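Side-chain contacts in Lmo2119 protein (Listeria monocytogenes serovar 1/2a, PDB 5HQH), which is of unknown function, the chain being a YbbR-like domain cut from a longer protein with a predicted signal sequence: residues V16-Y21 and V72-K77; L27-I32 and A60-A65; E34-T39 and F56-D61. All coordinates share one frame; numbering follows the deposited sequence. Where two conformers were deposited one is given.

Interaction 1. Residues V16-Y21 and V72-K77; sequences VPVKVY and VKLQVK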
ATOM      1  N   VAL A  16       5.890   7.354  -1.202  1.00  9.57           N
ATOM      2  CA  VAL A  16       4.441   7.310  -1.063  1.00  9.11           C
ATOM      3  C   VAL A  16       4.105   6.458   0.183  1.00  8.83           C
ATOM      4  O   VAL A  16       4.583   5.333   0.309  1.00  9.18           O
ATOM      5  CB  VAL A  16       3.810   6.663  -2.287  1.00  9.28           C
ATOM      6  CG1 VAL A  16       2.346   6.482  -2.075  1.00  9.80           C
ATOM      7  CG2 VAL A  16       4.068   7.489  -3.513  1.00  9.80           C
ATOM      8  N   PRO A  17       3.287   6.984   1.099  1.00  8.73           N
ATOM      9  CA  PRO A  17       2.972   6.203   2.299  1.00  9.18           C
ATOM     10  C   PRO A  17       2.131   4.971   2.006  1.00  9.33           C
ATOM     11  O   PRO A  17       1.365   4.932   1.021  1.00  9.77           O
ATOM     12  CB  PRO A  17       2.209   7.198   3.162  1.00  9.82           C
ATOM     13  CG  PRO A  17       1.651   8.181   2.236  1.00 10.24           C
ATOM     14  CD  PRO A  17       2.620   8.300   1.104  1.00  9.45           C
ATOM     15  N   VAL A  18       2.261   3.976   2.871  1.00  9.89           N
ATOM     16  CA  VAL A  18       1.463   2.760   2.797  1.00 10.56           C
ATOM     17  C   VAL A  18       0.570   2.648   4.029  1.00 11.44           C
ATOM     18  O   VAL A  18       1.075   2.639   5.158  1.00 11.75           O
ATOM     19  CB  VAL A  18       2.346   1.504   2.748  1.00 11.13           C
ATOM     20  CG1 VAL A  18       1.470   0.253   2.681  1.00 12.35           C
ATOM     21  CG2 VAL A  18       3.319   1.544   1.582  1.00 11.08           C
ATOM     22  N   LYS A  19      -0.738   2.606   3.816  1.00 10.50           N
ATOM     23  CA  LYS A  19      -1.716   2.415   4.859  1.00 11.68           C
ATOM     24  C   LYS A  19      -1.824   0.914   5.114  1.00 10.82           C
ATOM     25  O   LYS A  19      -1.591   0.099   4.217  1.00 10.68           O
ATOM     26  CB  LYS A  19      -3.090   2.960   4.426  1.00 14.22           C
ATOM     27  CG  LYS A  19      -3.083   4.425   4.053  1.00 17.55           C
ATOM     28  CD  LYS A  19      -3.122   5.320   5.250  1.00 20.41           C
ATOM     29  CE  LYS A  19      -3.081   6.791   4.851  1.00 22.75           C
ATOM     30  NZ  LYS A  19      -1.679   7.211   4.499  1.00 24.78           N
ATOM     31  N   VAL A  20      -2.182   0.538   6.348  0.70 10.56           N
ATOM     32  CA  VAL A  20      -2.297  -0.865   6.730  0.70 10.87           C
ATOM     33  C   VAL A  20      -3.608  -1.081   7.482  0.70 10.75           C
ATOM     34  O   VAL A  20      -3.824  -0.465   8.499  0.70 10.62           O
ATOM     35  CB  VAL A  20      -1.127  -1.317   7.646  0.70 11.42           C
ATOM     36  CG1 VAL A  20      -1.117  -2.850   7.719  0.70 11.07           C
ATOM     37  CG2 VAL A  20       0.208  -0.799   7.145  0.70 11.76           C
ATOM     38  N   TYR A  21      -4.444  -1.984   6.970  1.00 10.34           N
ATOM     39  CA  TYR A  21      -5.765  -2.256   7.492  1.00 10.54           C
ATOM     40  C   TYR A  21      -5.806  -3.641   8.096  1.00 10.64           C
ATOM     41  O   TYR A  21      -5.348  -4.599   7.479  1.00 10.76           O
ATOM     42  CB  TYR A  21      -6.805  -2.143   6.369  1.00 11.08           C
ATOM     43  CG  TYR A  21      -6.784  -0.855   5.612  1.00 11.50           C
ATOM     44  CD1 TYR A  21      -6.844   0.369   6.247  1.00 11.77           C
ATOM     45  CD2 TYR A  21      -6.761  -0.853   4.216  1.00 12.49           C
ATOM     46  CE1 TYR A  21      -6.847   1.567   5.498  1.00 12.90           C
ATOM     47  CE2 TYR A  21      -6.766   0.309   3.480  1.00 13.65           C
ATOM     48  CZ  TYR A  21      -6.810   1.522   4.107  1.00 13.49           C
ATOM     49  OH  TYR A  21      -6.813   2.698   3.314  1.00 16.17           O
ATOM     50  N   VAL A  72       2.273 -10.066   1.827  1.00 12.98           N
ATOM     51  CA  VAL A  72       1.071  -9.364   1.343  1.00 13.21           C
ATOM     52  C   VAL A  72       1.387  -8.503   0.136  1.00 12.20           C
ATOM     53  O   VAL A  72       2.384  -7.795   0.116  1.00 12.33           O
ATOM     54  CB  VAL A  72       0.406  -8.518   2.465  1.00 13.79           C
ATOM     55  CG1 VAL A  72       1.332  -7.426   2.996  1.00 14.98           C
ATOM     56  CG2 VAL A  72      -0.910  -7.906   1.995  1.00 14.80           C
ATOM     57  N   LYS A  73       0.542  -8.593  -0.897  1.00 11.83           N
ATOM     58  CA  LYS A  73       0.695  -7.735  -2.071  1.00 11.63           C
ATOM     59  C   LYS A  73       0.028  -6.376  -1.789  1.00 11.05           C
ATOM     60  O   LYS A  73      -1.098  -6.305  -1.324  1.00 11.22           O
ATOM     61  CB  LYS A  73       0.015  -8.352  -3.306  1.00 13.35           C
ATOM     62  CG  LYS A  73       0.195  -7.522  -4.575  1.00 14.58           C
ATOM     63  CD  LYS A  73      -0.398  -8.189  -5.794  1.00 17.31           C
ATOM     64  CE  LYS A  73      -0.436  -7.246  -6.974  1.00 19.52           C
ATOM     65  NZ  LYS A  73       0.883  -6.753  -7.405  1.00 20.70           N
ATOM     66  N   LEU A  74       0.743  -5.307  -2.111  1.00 10.22           N
ATOM     67  CA  LEU A  74       0.235  -3.947  -1.946  1.00 10.33           C
ATOM     68  C   LEU A  74      -0.752  -3.594  -3.035  1.00 10.39           C
ATOM     69  O   LEU A  74      -0.595  -3.943  -4.188  1.00 12.14           O
ATOM     70  CB  LEU A  74       1.412  -2.961  -1.915  1.00 10.46           C
ATOM     71  CG  LEU A  74       2.414  -3.197  -0.766  1.00 11.05           C
ATOM     72  CD1 LEU A  74       3.447  -2.106  -0.795  1.00 11.55           C
ATOM     73  CD2 LEU A  74       1.723  -3.276   0.596  1.00 10.99           C
ATOM     74  N   GLN A  75      -1.826  -2.919  -2.625  1.00  9.19           N
ATOM     75  CA  GLN A  75      -2.925  -2.526  -3.517  1.00  9.37           C
ATOM     76  C   GLN A  75      -2.989  -1.016  -3.631  1.00  8.90           C
ATOM     77  O   GLN A  75      -2.421  -0.305  -2.801  1.00  8.54           O
ATOM     78  CB  GLN A  75      -4.226  -3.086  -2.984  1.00  9.58           C
ATOM     79  CG  GLN A  75      -4.296  -4.604  -2.981  1.00  9.96           C
ATOM     80  CD  GLN A  75      -5.575  -5.101  -2.378  1.00 10.17           C
ATOM     81  OE1 GLN A  75      -5.623  -5.541  -1.208  1.00 11.87           O
ATOM     82  NE2 GLN A  75      -6.645  -4.979  -3.119  1.00  9.79           N
ATOM     83  N   VAL A  76      -3.750  -0.540  -4.617  1.00  8.83           N
ATOM     84  CA  VAL A  76      -3.947   0.893  -4.828  1.00  9.10           C
ATOM     85  C   VAL A  76      -5.428   1.157  -5.050  1.00  8.99           C
ATOM     86  O   VAL A  76      -6.112   0.458  -5.824  1.00  9.16           O
ATOM     87  CB  VAL A  76      -3.143   1.457  -6.000  1.00 10.14           C
ATOM     88  CG1 VAL A  76      -3.283   2.981  -6.055  1.00 10.46           C
ATOM     89  CG2 VAL A  76      -1.689   1.025  -5.929  1.00 10.53           C
ATOM     90  N   LYS A  77      -5.960   2.148  -4.339  0.70  8.60           N
ATOM     91  CA  LYS A  77      -7.352   2.568  -4.491  0.70  8.82           C
ATOM     92  C   LYS A  77      -7.402   4.088  -4.557  0.70  8.95           C
ATOM     93  O   LYS A  77      -6.385   4.764  -4.467  0.70  8.66           O
ATOM     94  CB  LYS A  77      -8.252   2.000  -3.385  0.70  9.08           C
ATOM     95  CG  LYS A  77      -8.002   2.555  -1.988  0.70  9.42           C
ATOM     96  CD  LYS A  77      -8.850   1.822  -0.952  0.70 10.03           C
ATOM     97  CE  LYS A  77      -8.852   2.501   0.418  0.70 10.93           C
ATOM     98  NZ  LYS A  77      -9.694   3.746   0.451  0.70 11.83           N
TER
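The hydroxyl of Y21 meets the CE methylene of K77, which lies obliquely to the phenol ring, neither over a face nor squarely at an edge. CE is 3.5 Å from Y21 OH; the two side chains come from opposite directions. Y59, in the strand between, also meets the Y21 ring, the two planes being inclined at about 45°, and its CB lies on the other side of the Y21 ring plane from K77 CE. K77 was modelled in two conformers, so this touch describes one of them.

The second point of contact is apolar. V18 CG1 stands 4.1 Å from L74 CD2, with the side chains crossing at about a right angle. In V18 the touching branch is the one placed opposite the backbone N (chi1 180°), which carries it toward L74. The CA atoms of this pair are 8.3 Å apart and the touching parts of the two backbones run 84° to each other, so the segments are not paired strands. Strand 57-61 lies between them, hydrogen-bonded to K19 and Y21, and A60 packs on L74. V36 adds to the same cluster, touching both V18 and L74.

No hydrogen bond joins the two segments: K77 NZ is 4.2 Å from Y21 OH. V18 on L74 is purely apolar, whereas K77 CE, next to the probably charged NZ, may make a weakly polar touch with Y21 OH. The chemistry implies side-chain packing across strand 57-61 rather than pairing of the backbones.

Interaction 2. Residues L27-I32 and A60-A65; sequences LYISGI and ADLKNA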
ATOM      1  N   LEU A  27      -4.576  -6.885  17.350  1.00  9.41           N
ATOM      2  CA  LEU A  27      -3.306  -7.109  16.697  1.00  9.84           C
ATOM      3  C   LEU A  27      -2.464  -5.861  16.518  1.00  9.70           C
ATOM      4  O   LEU A  27      -2.962  -4.743  16.621  1.00  9.82           O
ATOM      5  CB  LEU A  27      -3.549  -7.745  15.320  1.00  9.97           C
ATOM      6  CG  LEU A  27      -4.526  -8.915  15.244  1.00 10.52           C
ATOM      7  CD1 LEU A  27      -4.715  -9.283  13.797  1.00 11.03           C
ATOM      8  CD2 LEU A  27      -4.025 -10.086  16.068  1.00 11.07           C
ATOM      9  N   TYR A  28      -1.153  -6.088  16.296  1.00 10.20           N
ATOM     10  CA  TYR A  28      -0.212  -5.042  15.870  1.00 10.09           C
ATOM     11  C   TYR A  28       0.623  -5.654  14.763  1.00 10.42           C
ATOM     12  O   TYR A  28       1.077  -6.797  14.896  1.00 10.60           O
ATOM     13  CB  TYR A  28       0.661  -4.508  17.019  1.00 10.72           C
ATOM     14  CG  TYR A  28       1.484  -3.353  16.519  1.00 11.77           C
ATOM     15  CD1 TYR A  28       0.863  -2.177  16.141  1.00 13.13           C
ATOM     16  CD2 TYR A  28       2.832  -3.485  16.260  1.00 13.57           C
ATOM     17  CE1 TYR A  28       1.562  -1.111  15.596  1.00 14.65           C
ATOM     18  CE2 TYR A  28       3.549  -2.419  15.727  1.00 13.48           C
ATOM     19  CZ  TYR A  28       2.908  -1.245  15.392  1.00 14.53           C
ATOM     20  OH  TYR A  28       3.625  -0.170  14.852  1.00 16.00           O
ATOM     21  N   ILE A  29       0.795  -4.939  13.659  0.70 10.67           N
ATOM     22  CA  ILE A  29       1.515  -5.531  12.506  0.70 11.95           C
ATOM     23  C   ILE A  29       2.793  -4.736  12.204  0.70 11.75           C
ATOM     24  O   ILE A  29       2.724  -3.540  12.013  0.70 12.81           O
ATOM     25  CB  ILE A  29       0.560  -5.689  11.283  0.70 13.01           C
ATOM     26  CG1 ILE A  29      -0.662  -6.540  11.666  0.70 12.92           C
ATOM     27  CG2 ILE A  29       1.286  -6.315  10.095  0.70 13.32           C
ATOM     28  CD1 ILE A  29      -1.670  -6.783  10.552  0.70 13.53           C
ATOM     29  N   SER A  30       3.952  -5.424  12.204  1.00 11.22           N
ATOM     30  CA  SER A  30       5.240  -4.847  11.922  1.00 11.34           C
ATOM     31  C   SER A  30       5.706  -5.418  10.583  1.00 11.47           C
ATOM     32  O   SER A  30       5.129  -6.376  10.070  1.00 11.59           O
ATOM     33  CB  SER A  30       6.223  -5.149  13.051  1.00 11.45           C
ATOM     34  OG  SER A  30       6.342  -6.534  13.268  1.00 12.02           O
ATOM     35  N   GLY A  31       6.724  -4.796  10.028  1.00 13.02           N
ATOM     36  CA  GLY A  31       7.308  -5.254   8.772  1.00 14.83           C
ATOM     37  C   GLY A  31       6.910  -4.535   7.490  1.00 15.22           C
ATOM     38  O   GLY A  31       7.642  -4.665   6.501  1.00 18.89           O
ATOM     39  N   ILE A  32       5.818  -3.820   7.459  0.70 15.71           N
ATOM     40  CA  ILE A  32       5.486  -3.148   6.215  0.70 15.72           C
ATOM     41  C   ILE A  32       6.333  -1.850   6.093  0.70 14.69           C
ATOM     42  O   ILE A  32       6.540  -1.139   7.077  0.70 14.03           O
ATOM     43  CB  ILE A  32       3.985  -2.933   6.117  0.70 16.78           C
ATOM     44  CG1 ILE A  32       3.294  -4.294   6.255  0.70 17.41           C
ATOM     45  CG2 ILE A  32       3.591  -2.309   4.786  0.70 17.49           C
ATOM     46  CD1 ILE A  32       1.806  -4.192   6.419  0.70 18.32           C
ATOM     47  N   ALA A  60      -1.862  -2.113   2.402  1.00  9.20           N
ATOM     48  CA  ALA A  60      -1.737  -3.534   2.710  1.00 10.10           C
ATOM     49  C   ALA A  60      -3.010  -3.882   3.483  1.00 10.11           C
ATOM     50  O   ALA A  60      -3.233  -3.378   4.583  1.00 10.53           O
ATOM     51  CB  ALA A  60      -0.486  -3.840   3.550  1.00 11.29           C
ATOM     52  N   ASP A  61      -3.823  -4.782   2.924  1.00  9.60           N
ATOM     53  CA  ASP A  61      -5.050  -5.211   3.600  1.00 10.55           C
ATOM     54  C   ASP A  61      -4.821  -6.540   4.298  1.00 10.75           C
ATOM     55  O   ASP A  61      -4.705  -7.593   3.658  1.00 12.25           O
ATOM     56  CB  ASP A  61      -6.206  -5.336   2.638  1.00 11.37           C
ATOM     57  CG  ASP A  61      -7.529  -5.514   3.355  1.00 13.15           C
ATOM     58  OD1 ASP A  61      -7.582  -5.572   4.599  1.00 14.38           O
ATOM     59  OD2 ASP A  61      -8.573  -5.578   2.693  1.00 14.21           O
ATOM     60  N   LEU A  62      -4.742  -6.470   5.618  0.50 10.54           N
ATOM     61  CA  LEU A  62      -4.505  -7.654   6.437  0.50 11.27           C
ATOM     62  C   LEU A  62      -5.701  -7.972   7.307  0.50 11.53           C
ATOM     63  O   LEU A  62      -5.573  -8.600   8.362  0.50 12.10           O
ATOM     64  CB  LEU A  62      -3.246  -7.438   7.262  0.50 11.56           C
ATOM     65  CG  LEU A  62      -2.030  -7.371   6.334  0.50 12.10           C
ATOM     66  CD1 LEU A  62      -0.837  -6.787   7.046  0.50 13.04           C
ATOM     67  CD2 LEU A  62      -1.713  -8.738   5.744  0.50 12.99           C
ATOM     68  N   LYS A  63      -6.885  -7.566   6.853  1.00 12.15           N
ATOM     69  CA  LYS A  63      -8.101  -7.828   7.622  1.00 13.83           C
ATOM     70  C   LYS A  63      -8.411  -9.280   7.837  1.00 14.61           C
ATOM     71  O   LYS A  63      -8.970  -9.624   8.866  1.00 16.98           O
ATOM     72  CB  LYS A  63      -9.320  -7.144   6.982  1.00 15.72           C
ATOM     73  CG  LYS A  63     -10.580  -7.031   7.865  1.00 19.96           C
ATOM     74  CD  LYS A  63     -10.408  -6.095   9.068  1.00 22.36           C
ATOM     75  CE  LYS A  63      -9.897  -4.699   8.731  1.00 23.09           C
ATOM     76  NZ  LYS A  63     -10.739  -3.970   7.731  1.00 24.03           N
ATOM     77  N   ASN A  64      -8.048 -10.145   6.910  1.00 14.52           N
ATOM     78  CA  ASN A  64      -8.340 -11.556   7.092  1.00 15.31           C
ATOM     79  C   ASN A  64      -7.119 -12.380   7.535  1.00 17.21           C
ATOM     80  O   ASN A  64      -7.133 -13.615   7.462  1.00 19.29           O
ATOM     81  CB  ASN A  64      -8.891 -12.160   5.805  1.00 15.25           C
ATOM     82  CG  ASN A  64     -10.262 -11.651   5.453  1.00 14.81           C
ATOM     83  OD1 ASN A  64     -10.889 -10.906   6.198  1.00 13.23           O
ATOM     84  ND2 ASN A  64     -10.748 -12.070   4.321  1.00 15.90           N
ATOM     85  N   ALA A  65      -6.084 -11.707   8.025  1.00 17.41           N
ATOM     86  CA  ALA A  65      -4.863 -12.394   8.362  1.00 18.89           C
ATOM     87  C   ALA A  65      -4.984 -13.103   9.689  1.00 20.13           C
ATOM     88  O   ALA A  65      -5.732 -12.686  10.582  1.00 21.92           O
ATOM     89  CB  ALA A  65      -3.719 -11.397   8.407  1.00 19.43           C
TER
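I29 grips L62 between its two branches. CD1 of I29 is 3.6 Å from L62 CD1, while the CG2 methyl of I29 reaches that same leucine atom at 3.7 Å, so L62 CD1 sits in the fork of the isoleucine. The grip extends down the leucine, with I29 CD1 also 3.7 Å from L62 CB. The first torsion of I29 (chi1 -57°) sets the two branches, CG1 opposite the carbonyl carbon and CG2 opposite the backbone N, and the extended second torsion carries CD1 toward L62. I32 joins from further along its chain: its CD1 meets L62 CD1 at 3.8 Å, the two side chains reaching toward each other tip to tip, and the same methyl rests 3.7 Å from A60 CB. I29, I32 and L62 were each modelled in two conformers, so these distances belong to one of the modelled arrangements.

The contact joins strand 27-30 and the loop after it to strand 57-61 and the residues that follow it. These two strands are not direct partners in the mixed sheet: 27-30 pairs antiparallel with 84-98, whereas 57-61 pairs with 9-21 and 68-77. V20 touches both I32 and L62, while V96 packs on I29 and V72 on L62, so the patch draws on several strands.

Polar bonds shape the second segment but do not cross to the first. K63 N donates to D61 OD1 at 3.1 Å, with an N-H...O angle of 157°, forming an Asx turn; the N-H meets the oxygen from above the carboxylate plane, 39° out of it. A type I beta turn follows from L62 to A65, whose A65 N bonds to L62 O at 3.2 Å.

Interaction 3. Residues E34-T39 and F56-D61; sequences ETVTVT and FTVYAD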
ATOM      1  N   GLU A  34       7.123   1.941   5.556  1.00 11.19           N
ATOM      2  CA  GLU A  34       6.339   3.173   5.728  1.00 11.11           C
ATOM      3  C   GLU A  34       6.109   3.869   4.390  1.00 10.54           C
ATOM      4  O   GLU A  34       5.088   4.502   4.244  1.00 12.29           O
ATOM      5  CB  GLU A  34       6.986   4.126   6.709  1.00 11.55           C
ATOM      6  CG  GLU A  34       6.866   3.615   8.136  1.00 12.13           C
ATOM      7  CD  GLU A  34       7.766   4.255   9.150  1.00 12.97           C
ATOM      8  OE1 GLU A  34       8.335   5.343   8.906  1.00 13.82           O
ATOM      9  OE2 GLU A  34       7.867   3.624  10.227  1.00 13.08           O
ATOM     10  N   THR A  35       7.031   3.696   3.446  1.00 10.42           N
ATOM     11  CA  THR A  35       6.847   4.312   2.112  1.00 10.78           C
ATOM     12  C   THR A  35       7.320   3.393   1.010  1.00 10.61           C
ATOM     13  O   THR A  35       8.180   2.507   1.227  1.00 11.11           O
ATOM     14  CB  THR A  35       7.561   5.665   1.935  1.00 12.17           C
ATOM     15  OG1 THR A  35       8.988   5.462   1.840  1.00 14.91           O
ATOM     16  CG2 THR A  35       7.203   6.633   3.014  1.00 12.21           C
ATOM     17  N   VAL A  36       6.802   3.634  -0.200  1.00 10.09           N
ATOM     18  CA  VAL A  36       7.130   2.884  -1.392  1.00 10.42           C
ATOM     19  C   VAL A  36       7.216   3.814  -2.589  1.00 10.11           C
ATOM     20  O   VAL A  36       6.896   5.024  -2.514  1.00 10.14           O
ATOM     21  CB  VAL A  36       6.100   1.757  -1.650  1.00 10.69           C
ATOM     22  CG1 VAL A  36       6.109   0.787  -0.507  1.00 11.44           C
ATOM     23  CG2 VAL A  36       4.698   2.331  -1.848  1.00 10.99           C
ATOM     24  N   THR A  37       7.614   3.254  -3.714  1.00 10.47           N
ATOM     25  CA  THR A  37       7.657   4.000  -4.966  1.00 11.34           C
ATOM     26  C   THR A  37       6.506   3.567  -5.863  1.00 11.41           C
ATOM     27  O   THR A  37       6.316   2.378  -6.105  1.00 11.44           O
ATOM     28  CB  THR A  37       8.989   3.752  -5.707  1.00 12.57           C
ATOM     29  OG1 THR A  37      10.071   4.116  -4.849  1.00 15.03           O
ATOM     30  CG2 THR A  37       9.086   4.520  -6.993  1.00 13.50           C
ATOM     31  N   VAL A  38       5.754   4.530  -6.400  1.00 11.17           N
ATOM     32  CA  VAL A  38       4.611   4.216  -7.252  1.00 11.58           C
ATOM     33  C   VAL A  38       4.828   4.744  -8.639  1.00 12.20           C
ATOM     34  O   VAL A  38       5.258   5.890  -8.798  1.00 13.21           O
ATOM     35  CB  VAL A  38       3.302   4.844  -6.686  1.00 12.08           C
ATOM     36  CG1 VAL A  38       2.116   4.579  -7.596  1.00 13.14           C
ATOM     37  CG2 VAL A  38       3.008   4.268  -5.313  1.00 11.84           C
ATOM     38  N   THR A  39       4.595   3.909  -9.650  1.00 12.29           N
ATOM     39  CA  THR A  39       4.695   4.336 -11.034  1.00 13.15           C
ATOM     40  C   THR A  39       3.291   4.401 -11.632  1.00 13.51           C
ATOM     41  O   THR A  39       2.516   3.455 -11.515  1.00 14.00           O
ATOM     42  CB  THR A  39       5.544   3.360 -11.872  1.00 14.01           C
ATOM     43  OG1 THR A  39       6.834   3.253 -11.292  1.00 15.03           O
ATOM     44  CG2 THR A  39       5.672   3.844 -13.304  1.00 15.13           C
ATOM     45  N   PHE A  56      -4.364   9.157  -4.436  1.00 12.34           N
ATOM     46  CA  PHE A  56      -4.501   7.688  -4.467  1.00 12.25           C
ATOM     47  C   PHE A  56      -3.938   7.161  -3.160  1.00 11.94           C
ATOM     48  O   PHE A  56      -3.207   7.863  -2.448  1.00 12.12           O
ATOM     49  CB  PHE A  56      -3.784   7.081  -5.646  1.00 11.95           C
ATOM     50  CG  PHE A  56      -2.331   7.493  -5.765  1.00 12.00           C
ATOM     51  CD1 PHE A  56      -1.344   6.759  -5.127  1.00 13.33           C
ATOM     52  CD2 PHE A  56      -1.940   8.619  -6.500  1.00 12.46           C
ATOM     53  CE1 PHE A  56      -0.022   7.156  -5.194  1.00 12.77           C
ATOM     54  CE2 PHE A  56      -0.630   9.013  -6.563  1.00 12.82           C
ATOM     55  CZ  PHE A  56       0.350   8.255  -5.922  1.00 13.17           C
ATOM     56  N   THR A  57      -4.293   5.923  -2.841  1.00 10.62           N
ATOM     57  CA  THR A  57      -3.936   5.302  -1.563  1.00 10.35           C
ATOM     58  C   THR A  57      -3.334   3.949  -1.783  1.00  9.14           C
ATOM     59  O   THR A  57      -3.986   3.093  -2.358  1.00  8.92           O
ATOM     60  CB  THR A  57      -5.202   5.117  -0.715  1.00 10.80           C
ATOM     61  OG1 THR A  57      -5.836   6.405  -0.525  1.00 14.15           O
ATOM     62  CG2 THR A  57      -4.889   4.466   0.607  1.00 11.89           C
ATOM     63  N   VAL A  58      -2.075   3.754  -1.350  1.00  8.78           N
ATOM     64  CA  VAL A  58      -1.417   2.453  -1.388  1.00  8.35           C
ATOM     65  C   VAL A  58      -1.667   1.799  -0.038  1.00  7.77           C
ATOM     66  O   VAL A  58      -1.540   2.456   0.991  1.00  8.85           O
ATOM     67  CB  VAL A  58       0.099   2.576  -1.607  1.00  8.70           C
ATOM     68  CG1 VAL A  58       0.745   1.198  -1.645  1.00  9.22           C
ATOM     69  CG2 VAL A  58       0.386   3.334  -2.892  1.00  9.60           C
ATOM     70  N   TYR A  59      -2.077   0.535  -0.063  1.00  7.63           N
ATOM     71  CA  TYR A  59      -2.416  -0.147   1.169  1.00  7.90           C
ATOM     72  C   TYR A  59      -2.083  -1.626   1.178  1.00  8.07           C
ATOM     73  O   TYR A  59      -2.066  -2.298   0.149  1.00  8.47           O
ATOM     74  CB  TYR A  59      -3.896   0.038   1.490  1.00  7.95           C
ATOM     75  CG  TYR A  59      -4.902  -0.560   0.506  1.00  7.96           C
ATOM     76  CD1 TYR A  59      -5.211   0.105  -0.669  1.00  7.93           C
ATOM     77  CD2 TYR A  59      -5.612  -1.731   0.794  1.00  8.81           C
ATOM     78  CE1 TYR A  59      -6.135  -0.396  -1.551  1.00  8.29           C
ATOM     79  CE2 TYR A  59      -6.559  -2.226  -0.099  1.00  8.54           C
ATOM     80  CZ  TYR A  59      -6.831  -1.536  -1.256  1.00  8.67           C
ATOM     81  OH  TYR A  59      -7.803  -2.024  -2.115  1.00  9.42           O
ATOM     82  N   ALA A  60      -1.862  -2.113   2.402  1.00  9.20           N
ATOM     83  CA  ALA A  60      -1.737  -3.534   2.710  1.00 10.10           C
ATOM     84  C   ALA A  60      -3.010  -3.882   3.483  1.00 10.11           C
ATOM     85  O   ALA A  60      -3.233  -3.378   4.583  1.00 10.53           O
ATOM     86  CB  ALA A  60      -0.486  -3.840   3.550  1.00 11.29           C
ATOM     87  N   ASP A  61      -3.823  -4.782   2.924  1.00  9.60           N
ATOM     88  CA  ASP A  61      -5.050  -5.211   3.600  1.00 10.55           C
ATOM     89  C   ASP A  61      -4.821  -6.540   4.298  1.00 10.75           C
ATOM     90  O   ASP A  61      -4.705  -7.593   3.658  1.00 12.25           O
ATOM     91  CB  ASP A  61      -6.206  -5.336   2.638  1.00 11.37           C
ATOM     92  CG  ASP A  61      -7.529  -5.514   3.355  1.00 13.15           C
ATOM     93  OD1 ASP A  61      -7.582  -5.572   4.599  1.00 14.38           O
ATOM     94  OD2 ASP A  61      -8.573  -5.578   2.693  1.00 14.21           O
TER
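V38 and V58 have nearly the same first torsion (chi1 177° in V38), which turns CG2 of each opposite the carbonyl carbon, and it is these two methyls that meet, CG2 to CG2 at 3.7 Å. Their side chains slide past each other in opposite directions. F56 holds its ring between the backbone N and the carbonyl carbon (chi1 53°), a rotation that brings CE1 up to V38. There CE1 is 4.1 Å from V38 CG1 and 4.2 Å from V38 CG2, the valine meeting the ring obliquely with both methyls near a single ring carbon. V36 CG2 faces V58 CG1, tip to tip, at 4.1 Å.

Both segments flank strand 9-21, which pairs antiparallel with 35-42 and parallel with 57-61, so the contact bridges across a shared neighbour. The pairing continues through 84-98 and 68-77 back to 57-61, a closed circuit consistent with a barrel-like curl. V36, V38, F56 and V58 are all buried, consistent with the valines facing the interior of the curl and F56 closing on them. V16 of the intervening strand packs on both V38 and V58.

No hydrogen bond spans the segments, whose nearest CA atoms, in V36 and V58, are 8.6 Å apart. From strand 84-98, V85 touches V38 and V87 touches V36, while V79 of a loop packs against F56.

How the interactions relate
From the N terminus, strand 9-21 supplies the first side of interaction 1, whose loop of 50 residues closes only when strand 68-77 is reached. Interactions 2 and 3 both fall within that loop. Interaction 2 opens at strand 27-30 and closes 27 residues later; interaction 3 starts at strand 35-42, passes through helix 44-53 and closes after 16 residues. These two finish on the same strand, 57-61, sharing A60 and D61, so interaction 3 lies inside interaction 2 apart from that overlap, and none crosses another. Together they tie strand 57-61, or strands beside it, to the early strands: interactions 1 and 3 near the chain's centre, interaction 2 about 11 Å, centre to centre, away from it.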